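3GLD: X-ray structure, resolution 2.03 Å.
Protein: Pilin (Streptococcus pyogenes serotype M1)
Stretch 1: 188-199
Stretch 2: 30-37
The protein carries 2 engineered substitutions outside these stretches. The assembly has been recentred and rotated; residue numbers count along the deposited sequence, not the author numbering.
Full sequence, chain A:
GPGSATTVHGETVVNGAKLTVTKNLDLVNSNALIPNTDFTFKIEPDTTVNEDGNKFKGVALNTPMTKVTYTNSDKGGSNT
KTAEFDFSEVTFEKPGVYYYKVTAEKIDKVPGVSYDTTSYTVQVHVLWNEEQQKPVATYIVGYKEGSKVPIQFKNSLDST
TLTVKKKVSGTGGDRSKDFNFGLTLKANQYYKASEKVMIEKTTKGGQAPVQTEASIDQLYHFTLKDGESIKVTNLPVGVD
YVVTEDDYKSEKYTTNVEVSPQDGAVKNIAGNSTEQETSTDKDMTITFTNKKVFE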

ATOM      1  N   ASN A 188       5.826   1.378 -13.552  1.00 29.12           N
ATOM      2  CA  ASN A 188       5.476  -0.040 -13.602  1.00 29.36           C
ATOM      3  C   ASN A 188       3.953  -0.171 -13.492  1.00 29.36           C
ATOM      4  O   ASN A 188       3.255   0.842 -13.460  1.00 29.61           O
ATOM      5  CB  ASN A 188       6.220  -0.854 -12.518  1.00 28.58           C
ATOM      6  CG  ASN A 188       6.003  -0.324 -11.122  1.00 28.32           C
ATOM      7  OD1 ASN A 188       4.907   0.104 -10.761  1.00 26.42           O
ATOM      8  ND2 ASN A 188       7.067  -0.352 -10.311  1.00 26.94           N
ATOM      9  N   GLN A 189       3.442  -1.399 -13.405  1.00 29.65           N
ATOM     10  CA  GLN A 189       1.992  -1.617 -13.314  1.00 29.27           C
ATOM     11  C   GLN A 189       1.364  -0.962 -12.072  1.00 28.58           C
ATOM     12  O   GLN A 189       0.212  -0.557 -12.110  1.00 28.83           O
ATOM     13  CB  GLN A 189       1.679  -3.104 -13.342  1.00 29.59           C
ATOM     14  CG  GLN A 189       2.170  -3.847 -12.100  1.00 31.56           C
ATOM     15  CD  GLN A 189       1.874  -5.321 -12.166  1.00 34.77           C
ATOM     16  OE1 GLN A 189       2.697  -6.105 -12.647  1.00 36.75           O
ATOM     17  NE2 GLN A 189       0.688  -5.713 -11.699  1.00 33.66           N
ATOM     18  N   TYR A 190       2.128  -0.854 -10.985  1.00 27.42           N
ATOM     19  CA  TYR A 190       1.635  -0.308  -9.724  1.00 27.06           C
ATOM     20  C   TYR A 190       1.604   1.222  -9.656  1.00 26.92           C
ATOM     21  O   TYR A 190       0.789   1.810  -8.926  1.00 26.59           O
ATOM     22  CB  TYR A 190       2.465  -0.859  -8.543  1.00 27.07           C
ATOM     23  CG  TYR A 190       2.546  -2.375  -8.509  1.00 28.25           C
ATOM     24  CD1 TYR A 190       1.419  -3.155  -8.234  1.00 26.76           C
ATOM     25  CD2 TYR A 190       3.748  -3.027  -8.760  1.00 29.34           C
ATOM     26  CE1 TYR A 190       1.499  -4.545  -8.212  1.00 27.73           C
ATOM     27  CE2 TYR A 190       3.844  -4.416  -8.737  1.00 28.27           C
ATOM     28  CZ  TYR A 190       2.715  -5.168  -8.460  1.00 29.11           C
ATOM     29  OH  TYR A 190       2.836  -6.539  -8.436  1.00 27.50           O
ATOM     30  N   TYR A 191       2.481   1.863 -10.428  1.00 26.54           N
ATOM     31  CA  TYR A 191       2.651   3.308 -10.390  1.00 26.75           C
ATOM     32  C   TYR A 191       2.927   3.820 -11.802  1.00 27.29           C
ATOM     33  O   TYR A 191       3.984   3.544 -12.375  1.00 26.75           O
ATOM     34  CB  TYR A 191       3.815   3.660  -9.431  1.00 26.55           C
ATOM     35  CG  TYR A 191       3.594   3.105  -8.045  1.00 25.62           C
ATOM     36  CD1 TYR A 191       2.660   3.687  -7.184  1.00 24.97           C
ATOM     37  CD2 TYR A 191       4.295   1.983  -7.604  1.00 23.45           C
ATOM     38  CE1 TYR A 191       2.423   3.149  -5.910  1.00 24.85           C
ATOM     39  CE2 TYR A 191       4.064   1.447  -6.354  1.00 25.86           C
ATOM     40  CZ  TYR A 191       3.131   2.038  -5.512  1.00 24.78           C
ATOM     41  OH  TYR A 191       2.919   1.526  -4.264  1.00 25.17           O
ATOM     42  N   LYS A 192       1.969   4.553 -12.364  1.00 27.96           N
ATOM     43  CA  LYS A 192       1.996   4.884 -13.788  1.00 29.17           C
ATOM     44  C   LYS A 192       2.795   6.130 -14.070  1.00 28.78           C
ATOM     45  O   LYS A 192       3.075   6.919 -13.165  1.00 28.91           O
ATOM     46  CB  LYS A 192       0.571   5.058 -14.335  1.00 29.40           C
ATOM     47  CG  LYS A 192      -0.287   3.793 -14.271  1.00 33.50           C
ATOM     48  CD  LYS A 192       0.131   2.754 -15.316  1.00 38.54           C
ATOM     49  CE  LYS A 192      -0.934   1.652 -15.442  1.00 41.58           C
ATOM     50  NZ  LYS A 192      -0.676   0.738 -16.606  1.00 42.70           N
ATOM     51  N   ALA A 193       3.135   6.313 -15.335  1.00 29.50           N
ATOM     52  CA  ALA A 193       3.838   7.504 -15.781  1.00 29.86           C
ATOM     53  C   ALA A 193       3.072   8.738 -15.324  1.00 30.64           C
ATOM     54  O   ALA A 193       1.836   8.723 -15.252  1.00 30.62           O
ATOM     55  CB  ALA A 193       3.992   7.492 -17.277  1.00 29.79           C
ATOM     56  N   SER A 194       3.820   9.784 -14.971  1.00 31.13           N
ATOM     57  CA  SER A 194       3.269  11.090 -14.604  1.00 31.68           C
ATOM     58  C   SER A 194       2.765  11.221 -13.176  1.00 31.75           C
ATOM     59  O   SER A 194       2.518  12.344 -12.733  1.00 31.90           O
ATOM     60  CB  SER A 194       2.195  11.560 -15.601  1.00 32.18           C
ATOM     61  OG  SER A 194       2.823  12.161 -16.717  1.00 34.67           O
ATOM     62  N   GLU A 195       2.610  10.098 -12.453  1.00 31.21           N
ATOM     63  CA  GLU A 195       2.429  10.152 -10.999  1.00 30.64           C
ATOM     64  C   GLU A 195       3.564  10.976 -10.387  1.00 29.18           C
ATOM     65  O   GLU A 195       4.675  10.890 -10.843  1.00 29.11           O
ATOM     66  CB  GLU A 195       2.437   8.748 -10.388  1.00 31.36           C
ATOM     67  CG  GLU A 195       1.117   8.010 -10.544  1.00 33.92           C
ATOM     68  CD  GLU A 195      -0.012   8.695  -9.785  1.00 37.74           C
ATOM     69  OE1 GLU A 195       0.064   8.756  -8.532  1.00 39.34           O
ATOM     70  OE2 GLU A 195      -0.973   9.170 -10.448  1.00 37.27           O
ATOM     71  N   LYS A 196       3.269  11.768  -9.365  1.00 28.82           N
ATOM     72  CA  LYS A 196       4.262  12.641  -8.711  1.00 28.54           C
ATOM     73  C   LYS A 196       4.810  12.048  -7.426  1.00 28.08           C
ATOM     74  O   LYS A 196       4.068  11.432  -6.651  1.00 27.62           O
ATOM     75  CB  LYS A 196       3.658  14.018  -8.372  1.00 28.10           C
ATOM     76  CG  LYS A 196       3.048  14.810  -9.565  1.00 30.89           C
ATOM     77  CD  LYS A 196       4.077  15.404 -10.477  1.00 33.33           C
ATOM     78  CE  LYS A 196       3.419  16.316 -11.545  1.00 35.30           C
ATOM     79  NZ  LYS A 196       3.014  15.559 -12.777  1.00 36.38           N
ATOM     80  N   VAL A 197       6.109  12.259  -7.197  1.00 27.56           N
ATOM     81  CA  VAL A 197       6.727  11.993  -5.905  1.00 26.72           C
ATOM     82  C   VAL A 197       7.351  13.268  -5.347  1.00 26.40           C
ATOM     83  O   VAL A 197       7.789  14.159  -6.114  1.00 26.82           O
ATOM     84  CB  VAL A 197       7.807  10.868  -5.948  1.00 27.39           C
ATOM     85  CG1 VAL A 197       7.214   9.573  -6.503  1.00 28.80           C
ATOM     86  CG2 VAL A 197       9.027  11.296  -6.734  1.00 26.67           C
ATOM     87  N   MET A 198       7.390  13.350  -4.023  1.00 24.95           N
ATOM     88  CA  MET A 198       7.837  14.536  -3.341  1.00 25.70           C
ATOM     89  C   MET A 198       9.348  14.485  -3.133  1.00 25.78           C
ATOM     90  O   MET A 198       9.893  13.459  -2.713  1.00 24.84           O
ATOM     91  CB  MET A 198       7.161  14.664  -1.992  1.00 25.47           C
ATOM     92  CG  MET A 198       5.646  14.738  -2.084  1.00 28.31           C
ATOM     93  SD  MET A 198       4.867  14.496  -0.481  1.00 32.42           S
ATOM     94  CE  MET A 198       5.132  16.065   0.336  1.00 30.73           C
ATOM     95  N   ILE A 199       9.996  15.612  -3.407  1.00 25.35           N
ATOM     96  CA  ILE A 199      11.440  15.752  -3.247  1.00 25.94           C
ATOM     97  C   ILE A 199      11.756  16.959  -2.364  1.00 26.52           C
ATOM     98  O   ILE A 199      11.196  18.046  -2.577  1.00 26.43           O
ATOM     99  CB  ILE A 199      12.122  15.857  -4.624  1.00 25.60           C
ATOM    100  CG1 ILE A 199      11.979  14.511  -5.344  1.00 25.05           C
ATOM    101  CG2 ILE A 199      13.636  16.244  -4.479  1.00 26.38           C
ATOM    102  CD1 ILE A 199      12.580  14.451  -6.707  1.00 24.91           C
TER
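Stretch 2 30-37: SNALIPNT

A loop that runs into a strand, and a segment without regular structure, more than 150 residues apart in sequence, bury 565 Å² between them, yet a single direct hydrogen bond is assigned across the contact, and three water molecules bridge the two stretches. The pairing in this streptococcal pilin illustrates a general principle: distant segments of one chain can pair without a ladder of backbone bonds, combining one backbone hydrogen bond, apolar packing and ordered solvent.

The anchor lies where the backbones come closest, with Tyr 190 CA 4.6 Å from Pro 35 CA. Asn 36 N donates to Tyr 190 O at 3.0 Å, with an N-H...O angle of 160°, and the same carbonyl receives a CA-H...O contact from Pro 35 CA at 3.3 Å. One oxygen thus meets two successive residues of stretch 2. Stretch 1 presents this carbonyl from a tight loop, in which Asn 188 N donates to Tyr 191 O (3.1 Å) and Tyr 191 N to Asn 188 O (3.3 Å); a type II beta turn from Lys 192 to Glu 195 follows and leads into the strand that begins at Lys 196.

From this point stretch 2, extended from Ala 32 to Thr 37 with phi negative and psi between 104° and 159°, runs antiparallel in sense to stretch 1: as its numbering falls from Asn 36 to Asn 31, its partners rise from Gln 189 to Met 198. The separation widens along the way, reaching 8.5 Å between Met 198 CA and Asn 31 CA, so side chains must span the gap.

Leu 33 makes the largest contribution. Its CA-to-CB bond points toward stretch 1, and it gives up 113 Å² of surface. Leu 33 CD1 lies 3.5 Å from Lys 196 O and 4.0 Å from Val 197 CG1, while Leu 33 CD2 approaches Glu 195 CB at 3.9 Å. Leu 33 CB packs against Tyr 191 CE1 at 3.8 Å. The Tyr 191 ring also reaches the proline, with Tyr 191 CZ 3.7 Å from Pro 35 CB; beside it, Tyr 190 CB and Pro 35 CB are 4.0 Å apart. At the wide end, Met 198 SD rests 3.7 Å from Asn 31 CB.

Water links three backbone groups of stretch 2 to side chains of stretch 1. One molecule donates to Leu 33 O (2.7 Å) and Tyr 191 OH (3.3 Å). Another accepts from Ile 34 N (2.9 Å) and donates to Glu 195 OE1 (3.1 Å); a third accepts from Gln 189 NE2 (2.8 Å) and donates to Asn 36 O (2.5 Å).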

ATOM      1  N   SER A  30       1.998   9.032   5.273  1.00 31.65           N
ATOM      2  CA  SER A  30       0.681   9.568   4.883  1.00 32.84           C
ATOM      3  C   SER A  30       0.635  10.115   3.455  1.00 32.89           C
ATOM      4  O   SER A  30      -0.436  10.186   2.832  1.00 32.98           O
ATOM      5  CB  SER A  30       0.219  10.637   5.876  1.00 33.50           C
ATOM      6  OG  SER A  30       1.214  11.637   6.006  1.00 36.03           O
ATOM      7  N   ASN A  31       1.794  10.476   2.923  1.00 31.92           N
ATOM      8  CA  ASN A  31       1.888  10.993   1.562  1.00 31.50           C
ATOM      9  C   ASN A  31       2.132   9.894   0.530  1.00 30.39           C
ATOM     10  O   ASN A  31       2.432  10.180  -0.621  1.00 29.73           O
ATOM     11  CB  ASN A  31       3.011  12.029   1.474  1.00 32.52           C
ATOM     12  CG  ASN A  31       2.710  13.289   2.262  1.00 35.32           C
ATOM     13  OD1 ASN A  31       1.640  13.884   2.123  1.00 37.90           O
ATOM     14  ND2 ASN A  31       3.667  13.713   3.090  1.00 37.42           N
ATOM     15  N   ALA A  32       2.004   8.630   0.934  1.00 29.31           N
ATOM     16  CA  ALA A  32       2.306   7.518   0.019  1.00 28.83           C
ATOM     17  C   ALA A  32       1.458   7.561  -1.234  1.00 28.76           C
ATOM     18  O   ALA A  32       0.279   7.919  -1.174  1.00 29.47           O
ATOM     19  CB  ALA A  32       2.123   6.172   0.722  1.00 28.54           C
ATOM     20  N   LEU A  33       2.065   7.197  -2.363  1.00 28.21           N
ATOM     21  CA  LEU A  33       1.337   6.838  -3.576  1.00 28.07           C
ATOM     22  C   LEU A  33       0.596   5.505  -3.384  1.00 28.30           C
ATOM     23  O   LEU A  33       1.093   4.614  -2.673  1.00 27.52           O
ATOM     24  CB  LEU A  33       2.288   6.745  -4.776  1.00 27.82           C
ATOM     25  CG  LEU A  33       2.828   8.057  -5.390  1.00 28.21           C
ATOM     26  CD1 LEU A  33       3.839   8.738  -4.470  1.00 29.79           C
ATOM     27  CD2 LEU A  33       3.459   7.758  -6.736  1.00 28.50           C
ATOM     28  N   ILE A  34      -0.595   5.393  -3.982  1.00 27.89           N
ATOM     29  CA  ILE A  34      -1.455   4.208  -3.803  1.00 28.75           C
ATOM     30  C   ILE A  34      -1.298   3.346  -5.053  1.00 28.27           C
ATOM     31  O   ILE A  34      -1.566   3.804  -6.157  1.00 29.26           O
ATOM     32  CB  ILE A  34      -2.973   4.600  -3.580  1.00 28.60           C
ATOM     33  CG1 ILE A  34      -3.142   5.550  -2.378  1.00 28.71           C
ATOM     34  CG2 ILE A  34      -3.877   3.370  -3.460  1.00 30.08           C
ATOM     35  CD1 ILE A  34      -2.593   5.019  -1.032  1.00 28.85           C
ATOM     36  N   PRO A  35      -0.858   2.091  -4.884  1.00 27.66           N
ATOM     37  CA  PRO A  35      -0.627   1.211  -6.039  1.00 28.24           C
ATOM     38  C   PRO A  35      -1.926   0.786  -6.759  1.00 28.36           C
ATOM     39  O   PRO A  35      -2.964   0.668  -6.116  1.00 28.82           O
ATOM     40  CB  PRO A  35       0.075  -0.009  -5.414  1.00 27.50           C
ATOM     41  CG  PRO A  35      -0.379  -0.001  -3.979  1.00 27.05           C
ATOM     42  CD  PRO A  35      -0.551   1.432  -3.605  1.00 27.08           C
ATOM     43  N   ASN A  36      -1.843   0.582  -8.070  1.00 28.84           N
ATOM     44  CA  ASN A  36      -2.915  -0.035  -8.847  1.00 29.36           C
ATOM     45  C   ASN A  36      -2.888  -1.529  -8.567  1.00 29.32           C
ATOM     46  O   ASN A  36      -2.025  -2.233  -9.075  1.00 29.04           O
ATOM     47  CB  ASN A  36      -2.719   0.140 -10.360  1.00 29.28           C
ATOM     48  CG  ASN A  36      -2.513   1.567 -10.787  1.00 28.87           C
ATOM     49  OD1 ASN A  36      -1.640   1.833 -11.616  1.00 29.13           O
ATOM     50  ND2 ASN A  36      -3.312   2.486 -10.265  1.00 24.31           N
ATOM     51  N   THR A  37      -3.828  -2.009  -7.760  1.00 29.60           N
ATOM     52  CA  THR A  37      -3.883  -3.429  -7.415  1.00 30.06           C
ATOM     53  C   THR A  37      -5.287  -3.804  -6.913  1.00 30.33           C
ATOM     54  O   THR A  37      -6.042  -2.945  -6.466  1.00 29.59           O
ATOM     55  CB  THR A  37      -2.864  -3.775  -6.296  1.00 30.22           C
ATOM     56  OG1 THR A  37      -2.871  -5.188  -6.035  1.00 30.16           O
ATOM     57  CG2 THR A  37      -3.203  -3.040  -4.995  1.00 29.72           C
TER
HETATM   58  O   HOH W   1       3.714   3.981  -2.215  1.00 26.54           O
HETATM   59  O   HOH W   2      -1.151   7.458  -5.964  1.00 37.53           O
HETATM   60  O   HOH W   3      -1.396  -4.275 -10.407  1.00 36.51           O